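Local coordinates for lipase-esterase related protein (Clostridium acetobutylicum, PDB 3E0X) that is of undetermined function but has an alpha/beta-hydrolase fold and probably acts as a hydrolase of the lipase-esterase kind, at residues 114-119 with 227-232; 191-196 with 205-210. One frame throughout, in Å; residues are numbered along the deposited sequence.

Contact 1 of 2, residues 114-119 with 227-232; sequences SLSGGA and HFLLVV. With OXE (ortho-xylene), chain C.
At L115, on strand 109-115, CG lies anti to the backbone N (chi1 174°), which sends the isobutyl group at helix 229-232. Its CD2 meets L230 CB at 3.8 Å, the two side chains crossing obliquely, while V237 of helix 234-242 touches both L115 and L229. S116 follows with phi/psi of 49°/53°, a left-handed conformation that bends the chain here. Its carbonyl then faces the imidazole: S116 O lies near the ring plane of H227, at the edge, 3.4 Å from H227 CE1. The methylene comes against the same ring, S116 CB standing 3.8 Å from H227 ND1.

No direct hydrogen bond joins the segments; a water does so instead. It donates to S116 OG at 2.8 Å and to H227 O, and accepts from L230 N at 3.0 Å, tying the serine to the first turn of the helix. Within that turn F228 occupies the N-cap position, and its O accepts from both V231 N and V232 N.

The ring of H227 has CG anti to the backbone N and is held through ND1 by a hydrogen bond to E199. Next round the same edge, NE2 meets ortho-xylene, 3.0 Å from OXE C1'. H227 also touches S92, the central serine of a GxSxG sequence, so the chemistry is consistent with a Ser-His-Glu catalytic triad: E199 would favour a proton on ND1, and the S116 carbonyl beside CE1 could help stabilise positive charge on the ring.

Contact 2 of 2, residues 191-196 with 205-210; sequences VKAIVA and EYSEII
S207 carries the centre of this contact, its small side chain set between two residues of strand 191-196. S207 CB lies 3.8 Å from both A193 CB and V195 CG1, and OG is 3.7 Å from V195 CB, so the hydroxyl oxygen rests against carbon on the strand side. V195 presents CG1 from the crowded position between its backbone N and carbonyl carbon (chi1 68°). One helical turn later I210 CG2, anti to the backbone N, touches V191 CG1 at 3.6 Å; these two side chains cross at about a right angle. I210 CG2 also reaches A193 CB, more loosely at 4.4 Å.

The small residues bring the backbones close: A193 and S207 have their CA atoms 5.7 Å apart, and the segment axes approach to 8.3 Å. With N-to-C directions 167° apart, the helix runs back almost antiparallel to the strand, as the return helix of a right-handed beta-alpha-beta crossover does in an alpha/beta-hydrolase sheet. Strand 217-222 completes the unit.

Alternation along the strand sorts its side chains: V191, A193 and V195 point at the helix, whereas K192 and I194 point to the other face, where K192 NZ forms a salt bridge with E240. Farther out, L99 of helix 93-102 touches both V191 and I210. Y206 OH is hydrogen-bonded to the backbone N of K123, whose NZ forms a salt bridge with E205.

Both contacts are buried, and both use the central sheet, in which strands 109-115 and 191-196 are neighbours. Backbone pairing joins them directly: S114 N to K192 O and S116 N to I194 O are both 2.8 Å, probable hydrogen bonds. Contact 1 lies about 7 Å from the centre of the chain and contact 2 about 12 Å, measured centre to centre. Their chemistry differs with their place on the strands. Contact 1, at a strand end, combines leucine packing with a bridging water and a ligand-touching histidine; contact 2, along a strand flank, packs a helix on the sheet through van der Waals contacts alone, and the side chain of V195 is about 11 Å from the ortho-xylene.

Contact 1 of 2, residues 114-119 with 227-232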
loop_
_atom_site.group_PDB
_atom_site.type_symbol
_atom_site.label_atom_id
_atom_site.label_comp_id
_atom_site.label_asym_id
_atom_site.label_seq_id
_atom_site.Cartn_x
_atom_site.Cartn_y
_atom_site.Cartn_z
ATOM N N SER A 114 -4.247 -3.302 5.102
ATOM C CA SER A 114 -3.080 -3.721 4.331
ATOM C C SER A 114 -3.572 -4.567 3.172
ATOM O O SER A 114 -4.071 -5.687 3.385
ATOM C CB SER A 114 -2.097 -4.523 5.201
ATOM O OG SER A 114 -1.034 -5.071 4.413
ATOM N N LEU A 115 -3.440 -4.024 1.965
ATOM C CA LEU A 115 -3.950 -4.652 0.758
ATOM C C LEU A 115 -2.759 -5.241 -0.002
ATOM O O LEU A 115 -1.862 -4.495 -0.425
ATOM C CB LEU A 115 -4.624 -3.562 -0.079
ATOM C CG LEU A 115 -5.144 -3.856 -1.475
ATOM C CD1 LEU A 115 -6.099 -5.020 -1.421
ATOM C CD2 LEU A 115 -5.800 -2.580 -2.020
ATOM N N SER A 116 -2.736 -6.568 -0.149
ATOM C CA SER A 116 -1.625 -7.230 -0.836
ATOM C C SER A 116 -0.282 -6.724 -0.283
ATOM O O SER A 116 0.596 -6.271 -1.034
ATOM C CB SER A 116 -1.716 -7.021 -2.352
ATOM O OG SER A 116 -3.023 -7.270 -2.835
ATOM N N GLY A 117 -0.164 -6.801 1.046
ATOM C CA GLY A 117 0.995 -6.319 1.774
ATOM C C GLY A 117 1.595 -7.327 2.725
ATOM O O GLY A 117 1.601 -8.552 2.502
ATOM N N GLY A 118 2.134 -6.792 3.801
ATOM C CA GLY A 118 2.844 -7.608 4.767
ATOM C C GLY A 118 3.609 -6.721 5.735
ATOM O O GLY A 118 3.765 -5.514 5.501
ATOM N N ALA A 119 4.077 -7.337 6.815
ATOM C CA ALA A 119 4.946 -6.677 7.768
ATOM C C ALA A 119 6.404 -7.115 7.610
ATOM O O ALA A 119 7.288 -6.573 8.246
ATOM C CB ALA A 119 4.479 -6.979 9.188
ATOM N N HIS A 227 -1.239 -10.024 -7.695
ATOM C CA HIS A 227 -0.840 -8.755 -7.073
ATOM C C HIS A 227 -1.629 -7.557 -7.624
ATOM O O HIS A 227 -1.574 -6.447 -7.062
ATOM C CB HIS A 227 0.676 -8.555 -7.200
ATOM C CG HIS A 227 1.247 -7.618 -6.194
ATOM N ND1 HIS A 227 1.100 -7.807 -4.840
ATOM C CD2 HIS A 227 2.015 -6.515 -6.347
ATOM C CE1 HIS A 227 1.717 -6.825 -4.202
ATOM N NE2 HIS A 227 2.283 -6.031 -5.093
ATOM N N PHE A 228 -2.353 -7.779 -8.724
ATOM C CA PHE A 228 -3.222 -6.734 -9.281
ATOM C C PHE A 228 -4.681 -6.922 -8.869
ATOM O O PHE A 228 -5.576 -6.397 -9.514
ATOM C CB PHE A 228 -3.059 -6.633 -10.808
ATOM C CG PHE A 228 -2.215 -5.458 -11.260
ATOM C CD1 PHE A 228 -1.251 -4.877 -10.428
ATOM C CD2 PHE A 228 -2.353 -4.980 -12.564
ATOM C CE1 PHE A 228 -0.459 -3.819 -10.891
ATOM C CE2 PHE A 228 -1.589 -3.923 -13.030
ATOM C CZ PHE A 228 -0.633 -3.334 -12.206
ATOM N N LEU A 229 -4.906 -7.626 -7.764
ATOM C CA LEU A 229 -6.245 -7.741 -7.180
ATOM C C LEU A 229 -6.945 -6.384 -7.118
ATOM O O LEU A 229 -8.124 -6.285 -7.438
ATOM C CB LEU A 229 -6.143 -8.327 -5.768
ATOM C CG LEU A 229 -7.435 -8.475 -4.965
ATOM C CD1 LEU A 229 -8.398 -9.491 -5.606
ATOM C CD2 LEU A 229 -7.111 -8.875 -3.509
ATOM N N LEU A 230 -6.217 -5.337 -6.724
ATOM C CA LEU A 230 -6.828 -3.993 -6.545
ATOM C C LEU A 230 -7.248 -3.337 -7.863
ATOM O O LEU A 230 -7.902 -2.276 -7.846
ATOM C CB LEU A 230 -5.880 -3.034 -5.780
ATOM C CG LEU A 230 -4.745 -2.340 -6.571
ATOM C CD1 LEU A 230 -4.075 -1.287 -5.690
ATOM C CD2 LEU A 230 -3.698 -3.273 -7.188
ATOM N N VAL A 231 -6.790 -3.916 -8.985
ATOM C CA VAL A 231 -7.119 -3.413 -10.314
ATOM C C VAL A 231 -8.190 -4.294 -10.958
ATOM O O VAL A 231 -9.219 -3.786 -11.427
ATOM C CB VAL A 231 -5.854 -3.377 -11.215
ATOM C CG1 VAL A 231 -6.237 -3.300 -12.690
ATOM C CG2 VAL A 231 -4.986 -2.219 -10.812
ATOM N N VAL A 232 -7.978 -5.606 -10.948
ATOM C CA VAL A 232 -8.907 -6.512 -11.636
ATOM C C VAL A 232 -10.158 -6.834 -10.816
ATOM O O VAL A 232 -11.183 -7.255 -11.377
ATOM C CB VAL A 232 -8.227 -7.822 -12.100
ATOM C CG1 VAL A 232 -7.062 -7.494 -13.014
ATOM C CG2 VAL A 232 -7.752 -8.659 -10.923
HETATM C C1 OXE C . 4.511 -4.267 -6.847
HETATM C C2 OXE C . 3.710 -3.077 -7.211
HETATM C C3 OXE C . 3.359 -2.850 -8.540
HETATM C C4 OXE C . 3.764 -3.777 -9.506
HETATM C C5 OXE C . 4.530 -4.901 -9.176
HETATM C C6 OXE C . 4.898 -5.164 -7.845
HETATM C "C1'" OXE C . 4.854 -4.502 -5.398
HETATM C "C2'" OXE C . 3.299 -2.112 -6.141
HETATM O O HOH W 1 -3.762 -5.984 -5.173
#

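Contact 2 of 2, residues 191-196 with 205-210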
loop_
_atom_site.group_PDB
_atom_site.type_symbol
_atom_site.label_atom_id
_atom_site.label_comp_id
_atom_site.label_asym_id
_atom_site.label_seq_id
_atom_site.Cartn_x
_atom_site.Cartn_y
_atom_site.Cartn_z
ATOM N N VAL A 191 -7.115 -3.561 12.344
ATOM C CA VAL A 191 -6.337 -3.750 11.117
ATOM C C VAL A 191 -7.006 -4.823 10.291
ATOM O O VAL A 191 -7.390 -5.862 10.836
ATOM C CB VAL A 191 -4.902 -4.239 11.459
ATOM C CG1 VAL A 191 -4.129 -4.616 10.187
ATOM C CG2 VAL A 191 -4.130 -3.156 12.199
ATOM N N LYS A 192 -7.179 -4.564 8.994
ATOM C CA LYS A 192 -7.695 -5.615 8.103
ATOM C C LYS A 192 -6.685 -5.885 7.006
ATOM O O LYS A 192 -6.160 -4.939 6.424
ATOM C CB LYS A 192 -9.037 -5.237 7.444
ATOM C CG LYS A 192 -9.582 -6.285 6.497
ATOM C CD LYS A 192 -11.039 -6.042 6.186
ATOM C CE LYS A 192 -11.576 -7.192 5.364
ATOM N NZ LYS A 192 -13.038 -7.029 5.088
ATOM N N ALA A 193 -6.408 -7.159 6.739
ATOM C CA ALA A 193 -5.533 -7.526 5.634
ATOM C C ALA A 193 -6.421 -8.102 4.527
ATOM O O ALA A 193 -7.353 -8.871 4.821
ATOM C CB ALA A 193 -4.514 -8.546 6.089
ATOM N N ILE A 194 -6.137 -7.745 3.266
ATOM C CA ILE A 194 -6.902 -8.223 2.097
ATOM C C ILE A 194 -5.863 -8.684 1.086
ATOM O O ILE A 194 -4.933 -7.938 0.792
ATOM C CB ILE A 194 -7.740 -7.085 1.457
ATOM C CG1 ILE A 194 -8.773 -6.558 2.448
ATOM C CG2 ILE A 194 -8.452 -7.600 0.198
ATOM C CD1 ILE A 194 -9.406 -5.246 1.977
ATOM N N VAL A 195 -6.020 -9.894 0.543
ATOM C CA VAL A 195 -4.977 -10.456 -0.335
ATOM C C VAL A 195 -5.589 -11.564 -1.181
ATOM O O VAL A 195 -6.612 -12.129 -0.802
ATOM C CB VAL A 195 -3.809 -11.044 0.514
ATOM C CG1 VAL A 195 -4.237 -12.268 1.300
ATOM C CG2 VAL A 195 -2.573 -11.345 -0.324
ATOM N N ALA A 196 -4.956 -11.857 -2.326
ATOM C CA ALA A 196 -5.350 -12.994 -3.162
ATOM C C ALA A 196 -4.502 -14.220 -2.810
ATOM O O ALA A 196 -3.260 -14.127 -2.663
ATOM C CB ALA A 196 -5.162 -12.627 -4.618
ATOM N N GLU A 205 0.482 -15.926 3.290
ATOM C CA GLU A 205 1.009 -16.149 4.649
ATOM C C GLU A 205 1.441 -14.869 5.363
ATOM O O GLU A 205 1.347 -14.773 6.593
ATOM C CB GLU A 205 2.109 -17.194 4.681
ATOM C CG GLU A 205 3.373 -16.802 3.967
ATOM C CD GLU A 205 4.266 -18.014 3.734
ATOM O OE1 GLU A 205 5.231 -18.184 4.515
ATOM O OE2 GLU A 205 3.956 -18.824 2.812
ATOM N N TYR A 206 1.855 -13.860 4.596
ATOM C CA TYR A 206 2.229 -12.584 5.214
ATOM C C TYR A 206 1.000 -11.912 5.830
ATOM O O TYR A 206 1.087 -11.282 6.884
ATOM C CB TYR A 206 2.859 -11.644 4.199
ATOM C CG TYR A 206 4.100 -12.143 3.499
ATOM C CD1 TYR A 206 4.966 -13.101 4.074
ATOM C CD2 TYR A 206 4.438 -11.605 2.268
ATOM C CE1 TYR A 206 6.112 -13.514 3.401
ATOM C CE2 TYR A 206 5.575 -12.003 1.597
ATOM C CZ TYR A 206 6.409 -12.961 2.165
ATOM O OH TYR A 206 7.562 -13.354 1.509
ATOM N N SER A 207 -0.138 -12.015 5.162
ATOM C CA SER A 207 -1.390 -11.449 5.660
ATOM C C SER A 207 -1.929 -12.254 6.842
ATOM O O SER A 207 -2.544 -11.690 7.770
ATOM C CB SER A 207 -2.400 -11.351 4.526
ATOM O OG SER A 207 -2.119 -10.215 3.702
ATOM N N GLU A 208 -1.683 -13.565 6.822
ATOM C CA GLU A 208 -2.075 -14.403 7.971
ATOM C C GLU A 208 -1.296 -13.998 9.237
ATOM O O GLU A 208 -1.824 -14.051 10.352
ATOM C CB GLU A 208 -1.888 -15.895 7.660
ATOM C CG GLU A 208 -2.883 -16.425 6.632
ATOM C CD GLU A 208 -4.241 -16.857 7.208
ATOM O OE1 GLU A 208 -4.541 -16.540 8.384
ATOM O OE2 GLU A 208 -5.025 -17.516 6.475
ATOM N N ILE A 209 -0.033 -13.623 9.080
ATOM C CA ILE A 209 0.745 -13.162 10.225
ATOM C C ILE A 209 0.152 -11.857 10.783
ATOM O O ILE A 209 0.036 -11.687 11.997
ATOM C CB ILE A 209 2.256 -13.005 9.865
ATOM C CG1 ILE A 209 2.911 -14.394 9.704
ATOM C CG2 ILE A 209 2.966 -12.183 10.905
ATOM C CD1 ILE A 209 4.232 -14.317 9.049
ATOM N N ILE A 210 -0.261 -10.942 9.905
ATOM C CA ILE A 210 -0.887 -9.702 10.399
ATOM C C ILE A 210 -2.137 -10.036 11.242
ATOM O O ILE A 210 -2.326 -9.509 12.359
ATOM C CB ILE A 210 -1.257 -8.759 9.224
ATOM C CG1 ILE A 210 0.010 -8.263 8.544
ATOM C CG2 ILE A 210 -2.160 -7.575 9.720
ATOM C CD1 ILE A 210 -0.251 -7.620 7.182
#